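Local coordinates for flavin adenine dinucleotide synthase (Saccharomyces cerevisiae, PDB 2WSI), which catalyses the adenylation of flavin mononucleotide by ATP, releasing diphosphate and forming the coenzyme FAD, at residues 11-16 and 203-208; 113-118 and 212-217; 208-213 and 252-257. All blocks are in the same frame, centred on the assembly; numbering follows the deposited sequence.

How the interactions relate
Interactions 1 and 3 lie with their centres about 7 Å apart on the same side of the chain's centre and share Tyr-208, near the C-terminal end of helix 199-209. Phe-255 of interaction 3 also packs on the first helix, its CD2 3.5 Å from Ile-13 CG1 of interaction 1, so helix 3-18, helix 199-209 and the loop 252-257 meet. Interaction 2 is farther off, centre to centre about 20 Å from interaction 1 and about 17 Å from interaction 3; the chain reaches it through Pro-212 and Ile-213. It lies close to the bound FAD: the side chain of Leu-116 is about 7 Å from it, against about 14 Å for Phe-205 of interaction 1.

Interaction 1: residues 11-16 and 203-208; sequences YEITNS and WSFLLY
Ser-16 OG and Tyr-208 OH make a short hydrogen bond of 2.6 Å, and Phe-205, about one turn before Tyr-208 on helix 199-209, reaches Thr-14 of helix 3-18. In Tyr-208 CG is anti to the backbone N (chi1 -175°), which starts the ring on its way toward helix 3-18; Ser-16 OG then lies at the ring edge, in its plane, 3.6 Å from Tyr-208 CE2. Ile-13 O is at the edge of the same ring, 4.1 Å from Tyr-208 CE2. The hydroxyl bond is the closest approach of the contact and sits on its solvent side, where Ser-16 is partly exposed although Tyr-208 is buried. The fully buried side touches more loosely: Ile-13 CG2 is 4.3 Å from Phe-205 CZ. Beside it Thr-14 OG1 meets the edge of the Phe-205 ring, 3.6 Å from CZ, while its own hydrogen bond goes back to Cys-10 O in its helix. Tyr-17 meets both aromatic rings edge-to-face, and Ile-34 and Val-68 touch Phe-205 from neighbouring helices. The short helical axes approach only to 10.7 Å at 127°, a distance bridged by the long aromatic side chains. This is helix-to-helix packing through side chains three residues apart, joining the N-terminal helix to helix 199-209 of the PAPS reductase-like, HUP-type alpha/beta fold.

Interaction 2: residues 113-118 and 212-217; sequences FPTLEN and PICGLY. With SO4 (sulfate ion), chain B.
Leu-216 sets CG beside its backbone N (chi1 -57°) and carries CD1 on in an extended chain, which sends its two methyls to different neighbours in 113-118. Leu-216 CD1 lies over one face of the Phe-113 ring, 3.7 Å from Phe-113 CD2 and offset toward the rim, a CH-pi contact. Leu-216 CD2 rests against Thr-115, 3.8 Å from Thr-115 CB. The Thr-115 hydroxyl is engaged elsewhere, with Asp-276 and Ser-273 N. Cys-214 turns SG anti to its backbone N (chi1 -175°), placing the sulfur 3.8 Å from Leu-116 CD1. As the N-cap of the short helix 215-218, Cys-214 SG also accepts a weak bond from Leu-216 N, 3.7 Å long at 158°; the contact thus joins the start of helix 114-126 to this short helix and the loop before it. Nearby, Lys-64 begins helix 64-87, directly after a glycine-rich loop that resembles the PP-loop of ATP pyrophosphatases. Lys-64 NZ and Ile-224 N bind a sulfate, probably from the crystallisation liquor but consistent with a phosphate site. Tyr-217 OH donates to O3 of this sulfate, 2.6 Å away at the edge of the ring and in its plane, and bonds to Lys-64 N. The Tyr-217 ring meets Trp-203 edge-to-face.

Interaction 3: residues 208-213 and 252-257; sequences YSNEPI and IHAFGK
Phe-255 N donates to Tyr-208 O, the direct hydrogen bond of this contact, 2.8 Å long and nearly on the line of the carbonyl (169° at the oxygen). The loop runs past the Tyr-208 ring as well: Phe-255 N sits 4.0 Å above the centre of one face, His-253 O comes obliquely to 3.3 Å from Tyr-208 CE1, and Phe-255 CB packs near Tyr-208 CE2. An alanine at Tyr-208 would keep the carbonyl bond but would probably leave a gap against His-253 O and Phe-255 and leave Ser-16 OG without its hydroxyl partner. As the chain leaves helix 199-209, Ser-209 OG accepts from Glu-211 N at 3.0 Å, an ST turn, and also bonds to Leu-206 O. From Asn-210, just past the helix with positive phi, CB touches Phe-255 O at 3.5 Å and Ala-254 CB at 3.9 Å. CG, anti to the backbone N (chi1 -156°), heads for Lys-257, whose chain the asparagine crosses at about a right angle. Asn-210 OD1 is 3.5 Å from Lys-257 CE but 4.1 Å from NZ, which is hydrogen-bonded instead to the carbonyls of Ile-251, Ser-264 and Ala-266. Asn-210 ND2 makes a weak bond to a water, which in turn donates to Phe-255 O. One main-chain bond fixes the polar link, while the Tyr-208 ring, Asn-210 and a weak water bridge pack the loop on the helix end.

Interaction 1: residues 11-16 and 203-208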
loop_
_atom_site.group_PDB
_atom_site.type_symbol
_atom_site.label_atom_id
_atom_site.label_comp_id
_atom_site.label_asym_id
_atom_site.label_seq_id
_atom_site.Cartn_x
_atom_site.Cartn_y
_atom_site.Cartn_z
ATOM N N TYR A 11 -0.626 -14.489 2.525
ATOM C CA TYR A 11 -1.619 -15.421 2.028
ATOM C C TYR A 11 -2.614 -15.785 3.123
ATOM O O TYR A 11 -3.823 -15.820 2.870
ATOM C CB TYR A 11 -0.966 -16.690 1.457
ATOM C CG TYR A 11 -2.001 -17.716 1.071
ATOM C CD1 TYR A 11 -2.667 -17.632 -0.163
ATOM C CD2 TYR A 11 -2.339 -18.747 1.932
ATOM C CE1 TYR A 11 -3.666 -18.560 -0.518
ATOM C CE2 TYR A 11 -3.330 -19.691 1.579
ATOM C CZ TYR A 11 -3.974 -19.590 0.357
ATOM O OH TYR A 11 -4.927 -20.520 0.002
ATOM N N GLU A 12 -2.116 -16.056 4.334
ATOM C CA GLU A 12 -3.006 -16.426 5.444
ATOM C C GLU A 12 -3.892 -15.247 5.807
ATOM O O GLU A 12 -5.078 -15.413 6.112
ATOM C CB GLU A 12 -2.206 -16.867 6.691
ATOM C CG GLU A 12 -1.389 -18.145 6.489
ATOM C CD GLU A 12 -0.654 -18.593 7.758
ATOM O OE1 GLU A 12 -0.614 -17.836 8.757
ATOM O OE2 GLU A 12 -0.111 -19.716 7.765
ATOM N N ILE A 13 -3.320 -14.050 5.770
ATOM C CA ILE A 13 -4.065 -12.846 6.150
ATOM C C ILE A 13 -5.208 -12.627 5.190
ATOM O O ILE A 13 -6.328 -12.340 5.586
ATOM C CB ILE A 13 -3.134 -11.609 6.209
ATOM C CG1 ILE A 13 -2.249 -11.700 7.462
ATOM C CG2 ILE A 13 -3.937 -10.299 6.259
ATOM C CD1 ILE A 13 -1.121 -10.631 7.536
ATOM N N THR A 14 -4.912 -12.745 3.913
ATOM C CA THR A 14 -5.883 -12.451 2.893
ATOM C C THR A 14 -6.959 -13.537 2.915
ATOM O O THR A 14 -8.146 -13.251 2.880
ATOM C CB THR A 14 -5.174 -12.354 1.530
ATOM O OG1 THR A 14 -4.170 -11.317 1.621
ATOM C CG2 THR A 14 -6.170 -11.995 0.432
ATOM N N ASN A 15 -6.524 -14.783 3.021
ATOM C CA ASN A 15 -7.445 -15.918 3.139
ATOM C C ASN A 15 -8.376 -15.755 4.348
ATOM O O ASN A 15 -9.581 -15.953 4.267
ATOM C CB ASN A 15 -6.644 -17.218 3.272
ATOM C CG ASN A 15 -7.487 -18.465 2.950
ATOM O OD1 ASN A 15 -8.308 -18.459 2.040
ATOM N ND2 ASN A 15 -7.253 -19.534 3.687
ATOM N N SER A 16 -7.794 -15.377 5.472
ATOM C CA SER A 16 -8.546 -15.129 6.675
ATOM C C SER A 16 -9.579 -14.003 6.461
ATOM O O SER A 16 -10.737 -14.115 6.890
ATOM C CB SER A 16 -7.581 -14.801 7.810
ATOM O OG SER A 16 -8.280 -14.505 8.994
ATOM N N TRP A 203 -8.849 0.795 4.631
ATOM C CA TRP A 203 -8.709 0.738 6.082
ATOM C C TRP A 203 -9.199 -0.599 6.650
ATOM O O TRP A 203 -8.603 -1.142 7.580
ATOM C CB TRP A 203 -9.498 1.845 6.780
ATOM C CG TRP A 203 -9.046 3.264 6.568
ATOM C CD1 TRP A 203 -9.838 4.313 6.208
ATOM C CD2 TRP A 203 -7.725 3.807 6.754
ATOM N NE1 TRP A 203 -9.089 5.474 6.145
ATOM C CE2 TRP A 203 -7.797 5.191 6.479
ATOM C CE3 TRP A 203 -6.499 3.266 7.135
ATOM C CZ2 TRP A 203 -6.681 6.033 6.560
ATOM C CZ3 TRP A 203 -5.377 4.122 7.207
ATOM C CH2 TRP A 203 -5.485 5.470 6.907
ATOM N N SER A 204 -10.306 -1.109 6.125
ATOM C CA SER A 204 -10.849 -2.346 6.664
ATOM C C SER A 204 -9.819 -3.460 6.523
ATOM O O SER A 204 -9.586 -4.202 7.470
ATOM C CB SER A 204 -12.130 -2.773 5.959
ATOM O OG SER A 204 -12.499 -4.055 6.417
ATOM N N PHE A 205 -9.217 -3.583 5.340
ATOM C CA PHE A 205 -8.220 -4.637 5.132
ATOM C C PHE A 205 -6.931 -4.371 5.925
ATOM O O PHE A 205 -6.387 -5.263 6.577
ATOM C CB PHE A 205 -7.915 -4.805 3.638
ATOM C CG PHE A 205 -6.980 -5.947 3.353
ATOM C CD1 PHE A 205 -7.422 -7.256 3.435
ATOM C CD2 PHE A 205 -5.638 -5.712 3.059
ATOM C CE1 PHE A 205 -6.572 -8.322 3.187
ATOM C CE2 PHE A 205 -4.776 -6.768 2.807
ATOM C CZ PHE A 205 -5.248 -8.085 2.865
ATOM N N LEU A 206 -6.442 -3.139 5.901
ATOM C CA LEU A 206 -5.136 -2.861 6.513
ATOM C C LEU A 206 -5.216 -2.999 8.045
ATOM O O LEU A 206 -4.324 -3.541 8.660
ATOM C CB LEU A 206 -4.628 -1.486 6.068
ATOM C CG LEU A 206 -3.198 -1.112 6.466
ATOM C CD1 LEU A 206 -2.231 -2.202 5.974
ATOM C CD2 LEU A 206 -2.847 0.250 5.909
ATOM N N LEU A 207 -6.326 -2.575 8.656
ATOM C CA LEU A 207 -6.501 -2.738 10.097
ATOM C C LEU A 207 -6.703 -4.198 10.456
ATOM O O LEU A 207 -6.115 -4.685 11.422
ATOM C CB LEU A 207 -7.701 -1.916 10.609
ATOM C CG LEU A 207 -7.454 -0.415 10.640
ATOM C CD1 LEU A 207 -8.762 0.368 10.956
ATOM C CD2 LEU A 207 -6.325 -0.061 11.632
ATOM N N TYR A 208 -7.540 -4.907 9.694
ATOM C CA TYR A 208 -7.658 -6.355 9.903
ATOM C C TYR A 208 -6.327 -7.113 9.832
ATOM O O TYR A 208 -6.143 -8.108 10.559
ATOM C CB TYR A 208 -8.614 -7.004 8.912
ATOM C CG TYR A 208 -8.798 -8.493 9.234
ATOM C CD1 TYR A 208 -9.613 -8.886 10.292
ATOM C CD2 TYR A 208 -8.142 -9.482 8.503
ATOM C CE1 TYR A 208 -9.787 -10.238 10.621
ATOM C CE2 TYR A 208 -8.304 -10.862 8.823
ATOM C CZ TYR A 208 -9.144 -11.210 9.886
ATOM O OH TYR A 208 -9.356 -12.516 10.243
#

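Interaction 2: residues 113-118 and 212-217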
loop_
_atom_site.group_PDB
_atom_site.type_symbol
_atom_site.label_atom_id
_atom_site.label_comp_id
_atom_site.label_asym_id
_atom_site.label_seq_id
_atom_site.Cartn_x
_atom_site.Cartn_y
_atom_site.Cartn_z
ATOM N N PHE A 113 9.022 12.628 4.363
ATOM C CA PHE A 113 9.020 12.569 5.839
ATOM C C PHE A 113 9.988 11.513 6.325
ATOM O O PHE A 113 9.930 10.398 5.856
ATOM C CB PHE A 113 7.660 12.158 6.389
ATOM C CG PHE A 113 6.608 13.211 6.274
ATOM C CD1 PHE A 113 6.504 14.202 7.248
ATOM C CD2 PHE A 113 5.691 13.183 5.224
ATOM C CE1 PHE A 113 5.527 15.188 7.161
ATOM C CE2 PHE A 113 4.697 14.165 5.123
ATOM C CZ PHE A 113 4.613 15.163 6.103
ATOM N N PRO A 114 10.832 11.838 7.319
ATOM C CA PRO A 114 11.713 10.823 7.933
ATOM C C PRO A 114 10.943 9.642 8.532
ATOM O O PRO A 114 11.420 8.522 8.512
ATOM C CB PRO A 114 12.428 11.584 9.052
ATOM C CG PRO A 114 12.202 13.038 8.783
ATOM C CD PRO A 114 11.013 13.185 7.892
ATOM N N THR A 115 9.762 9.897 9.075
ATOM C CA THR A 115 8.955 8.835 9.642
ATOM C C THR A 115 8.628 7.797 8.562
ATOM O O THR A 115 8.584 6.598 8.840
ATOM C CB THR A 115 7.622 9.389 10.208
ATOM O OG1 THR A 115 7.890 10.282 11.309
ATOM C CG2 THR A 115 6.740 8.238 10.686
ATOM N N LEU A 116 8.373 8.285 7.347
ATOM C CA LEU A 116 7.996 7.428 6.216
ATOM C C LEU A 116 9.239 6.707 5.694
ATOM O O LEU A 116 9.194 5.527 5.419
ATOM C CB LEU A 116 7.367 8.256 5.082
ATOM C CG LEU A 116 6.901 7.387 3.912
ATOM C CD1 LEU A 116 5.640 6.633 4.299
ATOM C CD2 LEU A 116 6.693 8.185 2.639
ATOM N N GLU A 117 10.339 7.425 5.545
ATOM C CA GLU A 117 11.599 6.781 5.150
ATOM C C GLU A 117 11.923 5.625 6.087
ATOM O O GLU A 117 12.284 4.523 5.652
ATOM C CB GLU A 117 12.757 7.791 5.177
ATOM C CG GLU A 117 12.844 8.687 3.943
ATOM C CD GLU A 117 13.734 9.916 4.163
ATOM O OE1 GLU A 117 14.082 10.177 5.343
ATOM O OE2 GLU A 117 14.069 10.629 3.171
ATOM N N ASN A 118 11.782 5.859 7.378
ATOM C CA ASN A 118 12.081 4.814 8.360
ATOM C C ASN A 118 11.139 3.612 8.215
ATOM O O ASN A 118 11.559 2.465 8.308
ATOM C CB ASN A 118 12.022 5.361 9.785
ATOM C CG ASN A 118 13.233 6.220 10.134
ATOM O OD1 ASN A 118 14.297 6.074 9.548
ATOM N ND2 ASN A 118 13.062 7.125 11.079
ATOM N N PRO A 212 2.065 -3.581 10.610
ATOM C CA PRO A 212 2.400 -2.234 11.069
ATOM C C PRO A 212 2.105 -1.236 9.959
ATOM O O PRO A 212 2.342 -1.530 8.811
ATOM C CB PRO A 212 3.911 -2.313 11.328
ATOM C CG PRO A 212 4.407 -3.464 10.462
ATOM C CD PRO A 212 3.257 -4.392 10.267
ATOM N N ILE A 213 1.599 -0.071 10.296
ATOM C CA ILE A 213 1.270 0.921 9.281
ATOM C C ILE A 213 1.958 2.242 9.626
ATOM O O ILE A 213 2.273 2.509 10.785
ATOM C CB ILE A 213 -0.250 1.147 9.165
ATOM C CG1 ILE A 213 -0.787 1.873 10.391
ATOM C CG2 ILE A 213 -0.981 -0.171 8.987
ATOM C CD1 ILE A 213 -2.242 2.308 10.219
ATOM N N CYS A 214 2.195 3.057 8.614
ATOM C CA CYS A 214 2.979 4.253 8.814
ATOM C C CYS A 214 2.384 5.062 9.964
ATOM O O CYS A 214 1.190 5.336 9.980
ATOM C CB CYS A 214 3.011 5.101 7.538
ATOM S SG CYS A 214 4.127 6.531 7.771
ATOM N N GLY A 215 3.219 5.470 10.912
ATOM C CA GLY A 215 2.716 6.152 12.096
ATOM C C GLY A 215 2.056 7.490 11.770
ATOM O O GLY A 215 1.249 7.965 12.552
ATOM N N LEU A 216 2.375 8.096 10.627
ATOM C CA LEU A 216 1.694 9.340 10.253
ATOM C C LEU A 216 0.163 9.190 10.265
ATOM O O LEU A 216 -0.553 10.142 10.605
ATOM C CB LEU A 216 2.150 9.836 8.878
ATOM C CG LEU A 216 3.664 10.072 8.736
ATOM C CD1 LEU A 216 3.971 10.639 7.363
ATOM C CD2 LEU A 216 4.194 10.999 9.833
ATOM N N TYR A 217 -0.356 8.020 9.876
ATOM C CA TYR A 217 -1.819 7.832 9.875
ATOM C C TYR A 217 -2.388 7.943 11.302
ATOM O O TYR A 217 -3.498 8.433 11.514
ATOM C CB TYR A 217 -2.204 6.478 9.228
ATOM C CG TYR A 217 -1.793 6.417 7.775
ATOM C CD1 TYR A 217 -2.275 7.348 6.848
ATOM C CD2 TYR A 217 -0.889 5.451 7.325
ATOM C CE1 TYR A 217 -1.880 7.289 5.503
ATOM C CE2 TYR A 217 -0.470 5.396 5.986
ATOM C CZ TYR A 217 -0.974 6.306 5.084
ATOM O OH TYR A 217 -0.528 6.254 3.771
HETATM S S SO4 B . -1.452 7.426 0.656
HETATM O O1 SO4 B . -1.031 8.580 -0.116
HETATM O O2 SO4 B . -0.400 6.418 0.573
HETATM O O3 SO4 B . -1.636 7.840 2.047
HETATM O O4 SO4 B . -2.642 6.833 0.058
#

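Interaction 3: residues 208-213 and 252-257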
loop_
_atom_site.group_PDB
_atom_site.type_symbol
_atom_site.label_atom_id
_atom_site.label_comp_id
_atom_site.label_asym_id
_atom_site.label_seq_id
_atom_site.Cartn_x
_atom_site.Cartn_y
_atom_site.Cartn_z
ATOM N N TYR A 208 -7.540 -4.907 9.694
ATOM C CA TYR A 208 -7.658 -6.355 9.903
ATOM C C TYR A 208 -6.327 -7.113 9.832
ATOM O O TYR A 208 -6.143 -8.108 10.559
ATOM C CB TYR A 208 -8.614 -7.004 8.912
ATOM C CG TYR A 208 -8.798 -8.493 9.234
ATOM C CD1 TYR A 208 -9.613 -8.886 10.292
ATOM C CD2 TYR A 208 -8.142 -9.482 8.503
ATOM C CE1 TYR A 208 -9.787 -10.238 10.621
ATOM C CE2 TYR A 208 -8.304 -10.862 8.823
ATOM C CZ TYR A 208 -9.144 -11.210 9.886
ATOM O OH TYR A 208 -9.356 -12.516 10.243
ATOM N N SER A 209 -5.405 -6.670 8.977
ATOM C CA SER A 209 -4.159 -7.432 8.758
ATOM C C SER A 209 -3.293 -7.465 10.008
ATOM O O SER A 209 -2.437 -8.356 10.162
ATOM C CB SER A 209 -3.313 -6.858 7.615
ATOM O OG SER A 209 -2.708 -5.619 7.970
ATOM N N ASN A 210 -3.480 -6.444 10.842
ATOM C CA ASN A 210 -2.649 -6.188 12.022
ATOM C C ASN A 210 -1.205 -5.892 11.674
ATOM O O ASN A 210 -0.366 -5.827 12.566
ATOM C CB ASN A 210 -2.679 -7.355 13.027
ATOM C CG ASN A 210 -2.347 -6.898 14.451
ATOM O OD1 ASN A 210 -2.659 -5.770 14.843
ATOM N ND2 ASN A 210 -1.686 -7.761 15.215
ATOM N N GLU A 211 -0.915 -5.696 10.392
ATOM C CA GLU A 211 0.449 -5.313 9.970
ATOM C C GLU A 211 0.775 -3.888 10.432
ATOM O O GLU A 211 -0.123 -3.076 10.635
ATOM C CB GLU A 211 0.576 -5.427 8.443
ATOM C CG GLU A 211 0.638 -6.881 7.968
ATOM C CD GLU A 211 1.961 -7.528 8.398
ATOM O OE1 GLU A 211 3.019 -7.144 7.854
ATOM O OE2 GLU A 211 1.945 -8.383 9.302
ATOM N N PRO A 212 2.065 -3.581 10.610
ATOM C CA PRO A 212 2.400 -2.234 11.069
ATOM C C PRO A 212 2.105 -1.236 9.959
ATOM O O PRO A 212 2.342 -1.530 8.811
ATOM C CB PRO A 212 3.911 -2.313 11.328
ATOM C CG PRO A 212 4.407 -3.464 10.462
ATOM C CD PRO A 212 3.257 -4.392 10.267
ATOM N N ILE A 213 1.599 -0.071 10.296
ATOM C CA ILE A 213 1.270 0.921 9.281
ATOM C C ILE A 213 1.958 2.242 9.626
ATOM O O ILE A 213 2.273 2.509 10.785
ATOM C CB ILE A 213 -0.250 1.147 9.165
ATOM C CG1 ILE A 213 -0.787 1.873 10.391
ATOM C CG2 ILE A 213 -0.981 -0.171 8.987
ATOM C CD1 ILE A 213 -2.242 2.308 10.219
ATOM N N ILE A 252 -10.719 -5.238 16.497
ATOM C CA ILE A 252 -10.811 -6.133 17.649
ATOM C C ILE A 252 -10.439 -7.547 17.269
ATOM O O ILE A 252 -9.853 -8.271 18.057
ATOM C CB ILE A 252 -12.245 -6.177 18.236
ATOM C CG1 ILE A 252 -12.630 -4.822 18.833
ATOM C CG2 ILE A 252 -12.355 -7.280 19.282
ATOM C CD1 ILE A 252 -11.610 -4.265 19.800
ATOM N N HIS A 253 -10.790 -7.945 16.056
ATOM C CA HIS A 253 -10.601 -9.325 15.634
ATOM C C HIS A 253 -9.463 -9.467 14.634
ATOM O O HIS A 253 -9.431 -10.440 13.887
ATOM C CB HIS A 253 -11.882 -9.849 15.000
ATOM C CG HIS A 253 -13.049 -9.862 15.931
ATOM N ND1 HIS A 253 -13.945 -8.817 16.014
ATOM C CD2 HIS A 253 -13.466 -10.792 16.821
ATOM C CE1 HIS A 253 -14.867 -9.104 16.917
ATOM N NE2 HIS A 253 -14.603 -10.300 17.417
ATOM N N ALA A 254 -8.555 -8.488 14.612
ATOM C CA ALA A 254 -7.442 -8.471 13.664
ATOM C C ALA A 254 -6.662 -9.791 13.639
ATOM O O ALA A 254 -6.451 -10.426 14.658
ATOM C CB ALA A 254 -6.476 -7.314 14.006
ATOM N N PHE A 255 -6.188 -10.162 12.459
ATOM C CA PHE A 255 -5.399 -11.375 12.276
ATOM C C PHE A 255 -4.294 -11.569 13.312
ATOM O O PHE A 255 -3.418 -10.713 13.472
ATOM C CB PHE A 255 -4.762 -11.345 10.887
ATOM C CG PHE A 255 -3.994 -12.575 10.554
ATOM C CD1 PHE A 255 -4.637 -13.673 10.010
ATOM C CD2 PHE A 255 -2.626 -12.642 10.800
ATOM C CE1 PHE A 255 -3.926 -14.821 9.690
ATOM C CE2 PHE A 255 -1.912 -13.791 10.493
ATOM C CZ PHE A 255 -2.572 -14.882 9.928
ATOM N N GLY A 256 -4.307 -12.723 13.986
ATOM C CA GLY A 256 -3.232 -13.091 14.900
ATOM C C GLY A 256 -3.233 -12.352 16.241
ATOM O O GLY A 256 -2.514 -12.711 17.180
ATOM N N LYS A 257 -4.032 -11.301 16.326
ATOM C CA LYS A 257 -4.266 -10.615 17.584
ATOM C C LYS A 257 -5.095 -11.624 18.363
ATOM O O LYS A 257 -4.887 -11.868 19.550
ATOM C CB LYS A 257 -5.049 -9.321 17.312
ATOM C CG LYS A 257 -5.120 -8.321 18.441
ATOM C CD LYS A 257 -5.974 -7.103 18.053
ATOM C CE LYS A 257 -5.189 -6.063 17.261
ATOM N NZ LYS A 257 -5.954 -4.779 17.061
HETATM O O HOH W 1 -0.603 -10.486 13.603
#